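Local coordinates for protein putative thiosulfate sulfurtransferase YNJE (Escherichia coli, PDB 2WLR) that transfers a sulfur atom from thiosulfate to cyanide, giving thiocyanate and sulfite, as a periplasmic monomer containing rhodanese domains, at residues 172-178 with 218-223; 309-315 with 392-397; 330-334 with 373-377. All blocks are in the same frame, centred on the assembly; numbering follows the deposited sequence.

Overall arrangement
Contact 1 lies in the second rhodanese domain; contacts 2 and 3 belong to the third, which carries the catalytic cysteine Cys-365, here oxidised to 3-sulfinoalanine. In the sequence both segments of contact 3 fall between the two segments of contact 2. Contacts 1 and 3 touch, their centres 17 Å apart, where helices 213-226 and 369-380 pack across the domain boundary: Gln-221 CG meets Phe-375 CD1 at 3.6 Å. Contact 2 stays about 8 Å from contact 1 and 12 Å from contact 3 between nearest atoms. Arg-370, which by similarity binds substrate, lies near all three, its side chain about 9, 7 and 4 Å from those of Arg-218, Trp-393 and Met-330.

Contact 1: 172-178 with 218-223; sequences IDTNEVE and RVAQIM
Within the α/β rhodanese fold of the second domain, the edge strand 170-173 of the parallel sheet runs out into a 3-10 turn, and Ile-172, Val-177 and Glu-178 face Arg-218, Val-219, Ile-222 and Met-223 on helix 213-226. The turn opens with an Asx turn, Asp-173 OD1 accepting from the backbone N of Asn-175. Backbones come closest at Val-177 and Val-219, whose CA atoms are 6.8 Å apart. The apolar part is knit by methyls: Ile-172 CD1 and CE of Met-223, a selenomethionine, meet tip to tip at 3.5 Å, while Val-177 CG2 lies against Ile-222 CD1 at 3.8 Å. Thr-174 CG2 touches Val-219 CG2 more loosely. At the far end the contact becomes a salt bridge. Glu-178 sets CG between its backbone N and carbonyl carbon (chi1 63°) and then runs extended, which carries OE1 to the edge of the Arg-218 guanidinium. Outside the pair, Glu-178 OE2 accepts from Trp-369 NE1 and Arg-218 NH2 also bridges to Asp-390, which ties this domain to the third; a bound HEPES molecule comes within about 3 Å of Glu-178. A leucine in place of Arg-218 would probably leave the buried carboxylate of Glu-178, and Asp-390 as well, without their shared cationic mate. The grip is side-on: Arg-218 NE and NH2 both donate to Glu-178 OE1 at 2.9 Å in bent hydrogen bonds, the carboxylate and guanidinium planes turned 61° apart, with Ile-222 CD1 3.6 Å above one guanidinium face.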
loop_
_atom_site.group_PDB
_atom_site.type_symbol
_atom_site.label_atom_id
_atom_site.label_comp_id
_atom_site.label_asym_id
_atom_site.label_seq_id
_atom_site.Cartn_x
_atom_site.Cartn_y
_atom_site.Cartn_z
ATOM N N ILE A 172 13.416 5.058 13.078
ATOM C CA ILE A 172 12.851 6.391 13.250
ATOM C C ILE A 172 11.614 6.249 14.140
ATOM O O ILE A 172 10.708 5.448 13.870
ATOM C CB ILE A 172 12.477 7.079 11.924
ATOM C CG1 ILE A 172 13.719 7.509 11.162
ATOM C CG2 ILE A 172 11.581 8.328 12.172
ATOM C CD1 ILE A 172 13.420 8.020 9.782
ATOM N N ASP A 173 11.571 7.042 15.206
ATOM C CA ASP A 173 10.407 7.217 16.051
ATOM C C ASP A 173 9.478 8.176 15.294
ATOM O O ASP A 173 9.910 9.266 14.878
ATOM C CB ASP A 173 10.918 7.838 17.367
ATOM C CG ASP A 173 9.851 8.087 18.409
ATOM O OD1 ASP A 173 8.632 8.156 18.136
ATOM O OD2 ASP A 173 10.298 8.322 19.562
ATOM N N THR A 174 8.212 7.813 15.119
ATOM C CA THR A 174 7.266 8.695 14.432
ATOM C C THR A 174 7.136 10.072 15.104
ATOM O O THR A 174 6.810 11.067 14.463
ATOM C CB THR A 174 5.878 8.050 14.296
ATOM O OG1 THR A 174 5.411 7.594 15.573
ATOM C CG2 THR A 174 5.916 6.851 13.339
ATOM N N ASN A 175 7.399 10.144 16.406
ATOM C CA ASN A 175 7.406 11.435 17.075
ATOM C C ASN A 175 8.497 12.383 16.578
ATOM O O ASN A 175 8.476 13.571 16.900
ATOM C CB ASN A 175 7.522 11.257 18.598
ATOM C CG ASN A 175 6.293 10.598 19.222
ATOM O OD1 ASN A 175 6.415 9.808 20.169
ATOM N ND2 ASN A 175 5.110 10.919 18.715
ATOM N N GLU A 176 9.461 11.880 15.801
ATOM C CA GLU A 176 10.443 12.749 15.128
ATOM C C GLU A 176 9.851 13.488 13.936
ATOM O O GLU A 176 10.466 14.425 13.432
ATOM C CB GLU A 176 11.658 11.963 14.629
ATOM C CG GLU A 176 12.442 11.260 15.700
ATOM C CD GLU A 176 13.580 10.436 15.129
ATOM O OE1 GLU A 176 14.437 11.034 14.440
ATOM O OE2 GLU A 176 13.618 9.203 15.336
ATOM N N VAL A 177 8.693 13.061 13.429
ATOM C CA VAL A 177 8.145 13.703 12.235
ATOM C C VAL A 177 6.792 14.391 12.423
ATOM O O VAL A 177 6.341 15.065 11.509
ATOM C CB VAL A 177 8.036 12.720 11.050
ATOM C CG1 VAL A 177 9.354 11.955 10.899
ATOM C CG2 VAL A 177 6.854 11.746 11.238
ATOM N N GLU A 178 6.169 14.205 13.596
ATOM C CA GLU A 178 4.866 14.764 13.912
ATOM C C GLU A 178 4.841 15.051 15.408
ATOM O O GLU A 178 5.598 14.447 16.181
ATOM C CB GLU A 178 3.732 13.819 13.493
ATOM C CG GLU A 178 3.758 12.508 14.241
ATOM C CD GLU A 178 2.683 11.546 13.840
ATOM O OE1 GLU A 178 1.947 11.832 12.873
ATOM O OE2 GLU A 178 2.540 10.501 14.519
ATOM N N ARG A 218 3.526 6.915 6.939
ATOM C CA ARG A 218 3.450 8.269 7.467
ATOM C C ARG A 218 4.770 8.973 7.315
ATOM O O ARG A 218 4.827 10.110 6.830
ATOM C CB ARG A 218 2.986 8.207 8.926
ATOM C CG ARG A 218 3.026 9.556 9.653
ATOM C CD ARG A 218 2.104 10.582 9.061
ATOM N NE ARG A 218 1.857 11.659 10.025
ATOM C CZ ARG A 218 1.194 12.787 9.780
ATOM N NH1 ARG A 218 0.742 13.073 8.572
ATOM N NH2 ARG A 218 1.033 13.677 10.779
ATOM N N VAL A 219 5.841 8.302 7.749
ATOM C CA VAL A 219 7.181 8.868 7.617
ATOM C C VAL A 219 7.493 9.063 6.137
ATOM O O VAL A 219 8.022 10.092 5.734
ATOM C CB VAL A 219 8.228 7.986 8.285
ATOM C CG1 VAL A 219 9.640 8.527 8.083
ATOM C CG2 VAL A 219 7.941 7.855 9.778
ATOM N N ALA A 220 7.154 8.084 5.306
ATOM C CA ALA A 220 7.456 8.175 3.901
ATOM C C ALA A 220 6.816 9.354 3.231
ATOM O O ALA A 220 7.466 10.039 2.432
ATOM C CB ALA A 220 7.028 6.865 3.180
ATOM N N GLN A 221 5.524 9.568 3.449
ATOM C CA GLN A 221 4.826 10.632 2.767
ATOM C C GLN A 221 5.410 11.990 3.178
ATOM O O GLN A 221 5.550 12.901 2.350
ATOM C CB GLN A 221 3.322 10.549 3.034
ATOM C CG GLN A 221 2.445 11.581 2.284
ATOM C CD GLN A 221 2.352 12.940 2.979
ATOM O OE1 GLN A 221 2.731 13.072 4.113
ATOM N NE2 GLN A 221 1.877 13.958 2.255
ATOM N N ILE A 222 5.772 12.123 4.462
ATOM C CA ILE A 222 6.360 13.373 4.949
ATOM C C ILE A 222 7.744 13.599 4.313
ATOM O O ILE A 222 8.079 14.706 3.907
ATOM C CB ILE A 222 6.400 13.397 6.483
ATOM C CG1 ILE A 222 4.982 13.626 7.013
ATOM C CG2 ILE A 222 7.306 14.543 6.997
ATOM C CD1 ILE A 222 4.794 13.273 8.467
HETATM N N MSE A 223 8.501 12.525 4.125
HETATM C CA MSE A 223 9.781 12.647 3.404
HETATM C C MSE A 223 9.608 13.061 1.965
HETATM O O MSE A 223 10.410 13.857 1.435
HETATM C CB MSE A 223 10.568 11.350 3.467
HETATM C CG MSE A 223 11.111 11.076 4.842
HETATM SE SE MSE A 223 12.294 9.540 4.816
HETATM C CE MSE A 223 12.820 9.659 6.735
#

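Contact 2: 309-315 with 392-397; sequences IKPKGEI and GWYEWS
Trp-393 lies flat beneath the arch formed by residues 309-315, and its indole meets that backbone almost atom by atom. From CB, with CG anti to the backbone N, the chi1 of 172° lays the ring between the last turn of its own helix and the loop 309-315. CD1 comes first, 3.8 Å from Ile-309 CG2. Next, NE1 donates to Pro-311 O at 3.0 Å; the oxygen lies in the indole plane, but the donor stands 54° out of the carbonyl plane. CE2 and CD2 run beneath Gly-313 O, which sits 3.3 Å above one face. Farther out CZ2 meets Lys-312 C, the tip atom CH2 comes to 3.4 Å from Gly-313 C, and CZ3 lies close to Glu-314 C. A CB at Gly-313 would be crowded against CH2 and against the preceding carbonyl. Coming back, CE3 has Ile-315 CG1 at 4.2 Å. Ser-397 CB lies over the opposite face, toward its rim, and Ser-397 OG donates at 2.7 Å to Trp-393 O, which also takes the helical bond from Ser-397 N. Two further side chains widen the contact. Ile-315 CG1 makes a CH-pi contact with Trp-396, 3.6 Å from the centroid of the five-membered ring and 12° off its normal, and Ile-309 CG1 packs on Tyr-394 CD1 at 3.5 Å. Beyond the segments, Arg-294 makes a cation-pi contact with Trp-393 and bonds to Gly-313 O and Glu-314 OE2, while Glu-314 OE1 accepts from Ser-292 OG. The tryptophan and its helix belong to the D-G-G-W-x-E-W sequence, a form of the C-terminal rhodanese signature that follows strand 386-389 of the catalytic domain's parallel sheet.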
loop_
_atom_site.group_PDB
_atom_site.type_symbol
_atom_site.label_atom_id
_atom_site.label_comp_id
_atom_site.label_asym_id
_atom_site.label_seq_id
_atom_site.Cartn_x
_atom_site.Cartn_y
_atom_site.Cartn_z
ATOM N N ILE A 309 -9.834 12.267 20.875
ATOM C CA ILE A 309 -10.747 13.001 20.013
ATOM C C ILE A 309 -12.174 12.802 20.484
ATOM O O ILE A 309 -12.733 11.708 20.371
ATOM C CB ILE A 309 -10.620 12.632 18.510
ATOM C CG1 ILE A 309 -9.178 12.821 18.042
ATOM C CG2 ILE A 309 -11.526 13.513 17.677
ATOM C CD1 ILE A 309 -8.930 12.354 16.599
ATOM N N LYS A 310 -12.754 13.863 21.038
ATOM C CA LYS A 310 -14.098 13.773 21.602
ATOM C C LYS A 310 -15.197 13.848 20.532
ATOM O O LYS A 310 -16.123 13.054 20.564
ATOM C CB LYS A 310 -14.281 14.857 22.684
ATOM C CG LYS A 310 -15.663 14.936 23.316
ATOM C CD LYS A 310 -15.951 13.772 24.263
ATOM C CE LYS A 310 -17.281 13.994 25.000
ATOM N NZ LYS A 310 -17.206 15.043 26.082
ATOM N N PRO A 311 -15.082 14.778 19.564
ATOM C CA PRO A 311 -16.122 14.871 18.543
ATOM C C PRO A 311 -16.250 13.625 17.679
ATOM O O PRO A 311 -15.238 13.008 17.316
ATOM C CB PRO A 311 -15.667 16.055 17.690
ATOM C CG PRO A 311 -14.846 16.868 18.629
ATOM C CD PRO A 311 -14.117 15.890 19.445
ATOM N N LYS A 312 -17.496 13.287 17.357
ATOM C CA LYS A 312 -17.847 12.150 16.513
ATOM C C LYS A 312 -18.486 12.646 15.244
ATOM O O LYS A 312 -19.164 13.689 15.225
ATOM C CB LYS A 312 -18.830 11.227 17.240
ATOM C CG LYS A 312 -18.276 10.590 18.475
ATOM C CD LYS A 312 -19.373 9.798 19.197
ATOM C CE LYS A 312 -18.823 9.034 20.381
ATOM N NZ LYS A 312 -19.923 8.495 21.251
ATOM N N GLY A 313 -18.278 11.901 14.163
ATOM C CA GLY A 313 -18.825 12.243 12.887
ATOM C C GLY A 313 -17.719 12.229 11.864
ATOM O O GLY A 313 -16.612 11.745 12.143
ATOM N N GLU A 314 -18.046 12.786 10.709
ATOM C CA GLU A 314 -17.203 12.819 9.545
ATOM C C GLU A 314 -17.291 14.176 8.867
ATOM O O GLU A 314 -18.277 14.905 9.022
ATOM C CB GLU A 314 -17.690 11.740 8.588
ATOM C CG GLU A 314 -16.763 11.456 7.441
ATOM C CD GLU A 314 -15.356 11.124 7.919
ATOM O OE1 GLU A 314 -15.041 9.931 8.021
ATOM O OE2 GLU A 314 -14.580 12.045 8.251
ATOM N N ILE A 315 -16.262 14.511 8.087
ATOM C CA ILE A 315 -16.264 15.708 7.259
ATOM C C ILE A 315 -17.407 15.630 6.254
ATOM O O ILE A 315 -17.511 14.677 5.455
ATOM C CB ILE A 315 -14.913 15.899 6.534
ATOM C CG1 ILE A 315 -13.791 16.023 7.569
ATOM C CG2 ILE A 315 -14.983 17.100 5.540
ATOM C CD1 ILE A 315 -12.439 16.377 6.994
ATOM N N GLY A 392 -6.947 16.280 9.154
ATOM C CA GLY A 392 -7.958 15.246 9.231
ATOM C C GLY A 392 -9.124 15.608 10.118
ATOM O O GLY A 392 -9.492 16.787 10.280
ATOM N N TRP A 393 -9.707 14.582 10.708
ATOM C CA TRP A 393 -10.883 14.776 11.538
ATOM C C TRP A 393 -10.514 15.504 12.826
ATOM O O TRP A 393 -11.298 16.293 13.346
ATOM C CB TRP A 393 -11.543 13.430 11.827
ATOM C CG TRP A 393 -12.646 13.544 12.841
ATOM C CD1 TRP A 393 -12.650 13.040 14.096
ATOM C CD2 TRP A 393 -13.919 14.164 12.638
ATOM N NE1 TRP A 393 -13.853 13.339 14.720
ATOM C CE2 TRP A 393 -14.639 14.033 13.845
ATOM C CE3 TRP A 393 -14.494 14.850 11.577
ATOM C CZ2 TRP A 393 -15.935 14.567 14.004
ATOM C CZ3 TRP A 393 -15.759 15.383 11.722
ATOM C CH2 TRP A 393 -16.473 15.218 12.931
ATOM N N TYR A 394 -9.322 15.275 13.349
ATOM C CA TYR A 394 -8.905 15.986 14.565
ATOM C C TYR A 394 -8.912 17.491 14.405
ATOM O O TYR A 394 -9.419 18.215 15.255
ATOM C CB TYR A 394 -7.495 15.528 14.998
ATOM C CG TYR A 394 -7.057 15.814 16.428
ATOM C CD1 TYR A 394 -7.976 16.104 17.446
ATOM C CD2 TYR A 394 -5.724 15.730 16.784
ATOM C CE1 TYR A 394 -7.548 16.352 18.752
ATOM C CE2 TYR A 394 -5.296 15.974 18.074
ATOM C CZ TYR A 394 -6.214 16.259 19.062
ATOM O OH TYR A 394 -5.729 16.481 20.337
ATOM N N GLU A 395 -8.351 17.982 13.314
ATOM C CA GLU A 395 -8.366 19.399 13.051
ATOM C C GLU A 395 -9.767 19.874 12.695
ATOM O O GLU A 395 -10.246 20.875 13.269
ATOM C CB GLU A 395 -7.381 19.741 11.944
ATOM C CG GLU A 395 -7.246 21.249 11.746
ATOM C CD GLU A 395 -6.446 21.644 10.552
ATOM O OE1 GLU A 395 -6.452 20.931 9.515
ATOM O OE2 GLU A 395 -5.839 22.726 10.661
ATOM N N TRP A 396 -10.415 19.202 11.752
ATOM C CA TRP A 396 -11.706 19.660 11.220
ATOM C C TRP A 396 -12.682 19.867 12.357
ATOM O O TRP A 396 -13.300 20.938 12.473
ATOM C CB TRP A 396 -12.257 18.635 10.238
ATOM C CG TRP A 396 -13.479 19.054 9.514
ATOM C CD1 TRP A 396 -14.758 18.769 9.843
ATOM C CD2 TRP A 396 -13.522 19.764 8.286
ATOM N NE1 TRP A 396 -15.607 19.272 8.914
ATOM C CE2 TRP A 396 -14.888 19.901 7.935
ATOM C CE3 TRP A 396 -12.550 20.321 7.444
ATOM C CZ2 TRP A 396 -15.301 20.563 6.787
ATOM C CZ3 TRP A 396 -12.969 20.980 6.301
ATOM C CH2 TRP A 396 -14.332 21.091 5.982
ATOM N N SER A 397 -12.786 18.878 13.225
ATOM C CA SER A 397 -13.794 18.875 14.275
ATOM C C SER A 397 -13.394 19.715 15.485
ATOM O O SER A 397 -14.192 19.872 16.416
ATOM C CB SER A 397 -14.139 17.428 14.678
ATOM O OG SER A 397 -13.077 16.752 15.339
#

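Contact 3: 330-334 with 373-377; sequences MEDFH and ETFMY
The 3-10 turn 331-333 sits beside helix 369-380, with the CA atoms of Phe-333 and Thr-374 8.1 Å apart and those of Met-330 and Glu-373 a little farther. This helix follows the loop of the catalytic cysteine Cys-365 in the third rhodanese domain, so the contact joins the long connection after strand 319-320 to the helix of the active site. Its polar link is a His-carboxylate hydrogen bond: His-334 NE2 donates to Glu-373 OE2 at 2.8 Å and 165°. The oxygen is met on its syn side and lies close to the imidazole plane, and ring and carboxylate are nearly coplanar. Glu-373 reaches it fully extended, CG anti to the backbone N (chi1 -180°). Over the centre of one imidazole face stands Met-330 O, 3.3 Å above the plane, so the carbonyl just ahead of the turn backs the ring. Tyr-377 OH lies near the same carboxylate oxygen, in a weak interaction. The selenomethionine Met-330 bends at chi2 and chi3, slides its CG past Glu-373 OE1 at 3.5 Å and lays CE on Thr-374 CG2 at 3.8 Å; its side chain is also about 4 Å from that of Arg-370, which by similarity binds substrate. Thr-374 turns OG1 back to Ala-371 O, on its own helix. That leaves its methyl for Phe-333, whose ring is further enclosed by Ile-346 and Met-349 of helix 343-351. Phe-333 CB touches the edge of the Tyr-377 ring at CE2, and Thr-374 CG2 makes a CH-pi contact over the phenylalanine face, 3.7 Å from its centroid.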
loop_
_atom_site.group_PDB
_atom_site.type_symbol
_atom_site.label_atom_id
_atom_site.label_comp_id
_atom_site.label_asym_id
_atom_site.label_seq_id
_atom_site.Cartn_x
_atom_site.Cartn_y
_atom_site.Cartn_z
HETATM N N MSE A 330 -6.183 -1.813 8.744
HETATM C CA MSE A 330 -6.325 -1.449 7.333
HETATM C C MSE A 330 -6.637 -2.655 6.460
HETATM O O MSE A 330 -6.181 -2.763 5.316
HETATM C CB MSE A 330 -5.042 -0.696 6.846
HETATM C CG MSE A 330 -4.908 0.775 7.361
HETATM SE SE MSE A 330 -6.265 1.809 6.569
HETATM C CE MSE A 330 -5.268 2.217 5.005
ATOM N N GLU A 331 -7.515 -3.530 6.949
ATOM C CA GLU A 331 -7.808 -4.766 6.231
ATOM C C GLU A 331 -8.322 -4.624 4.800
ATOM O O GLU A 331 -8.039 -5.496 3.958
ATOM C CB GLU A 331 -8.826 -5.643 6.997
ATOM C CG GLU A 331 -8.383 -6.135 8.349
ATOM C CD GLU A 331 -8.866 -5.239 9.469
ATOM O OE1 GLU A 331 -9.042 -4.010 9.245
ATOM O OE2 GLU A 331 -9.054 -5.763 10.599
ATOM N N ASP A 332 -9.039 -3.544 4.500
ATOM C CA ASP A 332 -9.608 -3.361 3.169
ATOM C C ASP A 332 -8.559 -3.145 2.120
ATOM O O ASP A 332 -8.862 -3.176 0.954
ATOM C CB ASP A 332 -10.610 -2.194 3.124
ATOM C CG ASP A 332 -11.791 -2.374 4.062
ATOM O OD1 ASP A 332 -12.155 -3.537 4.300
ATOM O OD2 ASP A 332 -12.374 -1.359 4.546
ATOM N N PHE A 333 -7.333 -2.863 2.542
ATOM C CA PHE A 333 -6.256 -2.626 1.602
ATOM C C PHE A 333 -5.244 -3.757 1.529
ATOM O O PHE A 333 -4.272 -3.630 0.758
ATOM C CB PHE A 333 -5.590 -1.324 1.984
ATOM C CG PHE A 333 -6.435 -0.139 1.661
ATOM C CD1 PHE A 333 -6.407 0.414 0.385
ATOM C CD2 PHE A 333 -7.263 0.408 2.618
ATOM C CE1 PHE A 333 -7.230 1.500 0.079
ATOM C CE2 PHE A 333 -8.074 1.513 2.293
ATOM C CZ PHE A 333 -8.030 2.034 1.030
ATOM N N HIS A 334 -5.454 -4.840 2.298
ATOM C CA HIS A 334 -4.407 -5.859 2.474
ATOM C C HIS A 334 -4.872 -7.216 2.000
ATOM O O HIS A 334 -6.041 -7.563 2.135
ATOM C CB HIS A 334 -4.029 -6.028 3.932
ATOM C CG HIS A 334 -3.446 -4.814 4.578
ATOM N ND1 HIS A 334 -3.415 -4.658 5.941
ATOM C CD2 HIS A 334 -2.872 -3.713 4.052
ATOM C CE1 HIS A 334 -2.871 -3.486 6.231
ATOM N NE2 HIS A 334 -2.511 -2.900 5.103
ATOM N N GLU A 373 -0.732 5.632 4.215
ATOM C CA GLU A 373 -0.662 4.325 3.567
ATOM C C GLU A 373 -1.419 4.355 2.241
ATOM O O GLU A 373 -0.888 3.870 1.204
ATOM C CB GLU A 373 -1.200 3.238 4.521
ATOM C CG GLU A 373 -1.152 1.850 3.920
ATOM C CD GLU A 373 -1.440 0.739 4.915
ATOM O OE1 GLU A 373 -1.688 1.015 6.118
ATOM O OE2 GLU A 373 -1.423 -0.429 4.477
ATOM N N THR A 374 -2.640 4.886 2.210
ATOM C CA THR A 374 -3.378 4.956 0.957
ATOM C C THR A 374 -2.714 5.883 -0.041
ATOM O O THR A 374 -2.740 5.595 -1.243
ATOM C CB THR A 374 -4.855 5.357 1.112
ATOM O OG1 THR A 374 -4.983 6.537 1.894
ATOM C CG2 THR A 374 -5.609 4.227 1.815
ATOM N N PHE A 375 -2.145 6.995 0.438
ATOM C CA PHE A 375 -1.363 7.856 -0.445
ATOM C C PHE A 375 -0.252 7.065 -1.125
ATOM O O PHE A 375 -0.046 7.167 -2.347
ATOM C CB PHE A 375 -0.735 9.002 0.324
ATOM C CG PHE A 375 0.243 9.804 -0.470
ATOM C CD1 PHE A 375 1.564 9.438 -0.493
ATOM C CD2 PHE A 375 -0.145 10.939 -1.152
ATOM C CE1 PHE A 375 2.491 10.179 -1.214
ATOM C CE2 PHE A 375 0.793 11.666 -1.879
ATOM C CZ PHE A 375 2.116 11.272 -1.885
HETATM N N MSE A 376 0.515 6.301 -0.347
HETATM C CA MSE A 376 1.606 5.522 -0.947
HETATM C C MSE A 376 1.122 4.500 -1.955
HETATM O O MSE A 376 1.751 4.319 -2.986
HETATM C CB MSE A 376 2.499 4.891 0.122
HETATM C CG MSE A 376 3.212 5.866 1.036
HETATM SE SE MSE A 376 4.492 7.008 0.102
HETATM C CE MSE A 376 5.911 5.660 -0.153
ATOM N N TYR A 377 0.021 3.820 -1.666
ATOM C CA TYR A 377 -0.562 2.898 -2.646
ATOM C C TYR A 377 -1.021 3.634 -3.928
ATOM O O TYR A 377 -0.681 3.228 -5.018
ATOM C CB TYR A 377 -1.703 2.111 -2.035
ATOM C CG TYR A 377 -1.324 1.198 -0.881
ATOM C CD1 TYR A 377 0.009 0.759 -0.699
ATOM C CD2 TYR A 377 -2.268 0.822 0.060
ATOM C CE1 TYR A 377 0.357 -0.063 0.340
ATOM C CE2 TYR A 377 -1.910 -0.019 1.099
ATOM C CZ TYR A 377 -0.597 -0.443 1.226
ATOM O OH TYR A 377 -0.261 -1.271 2.281
#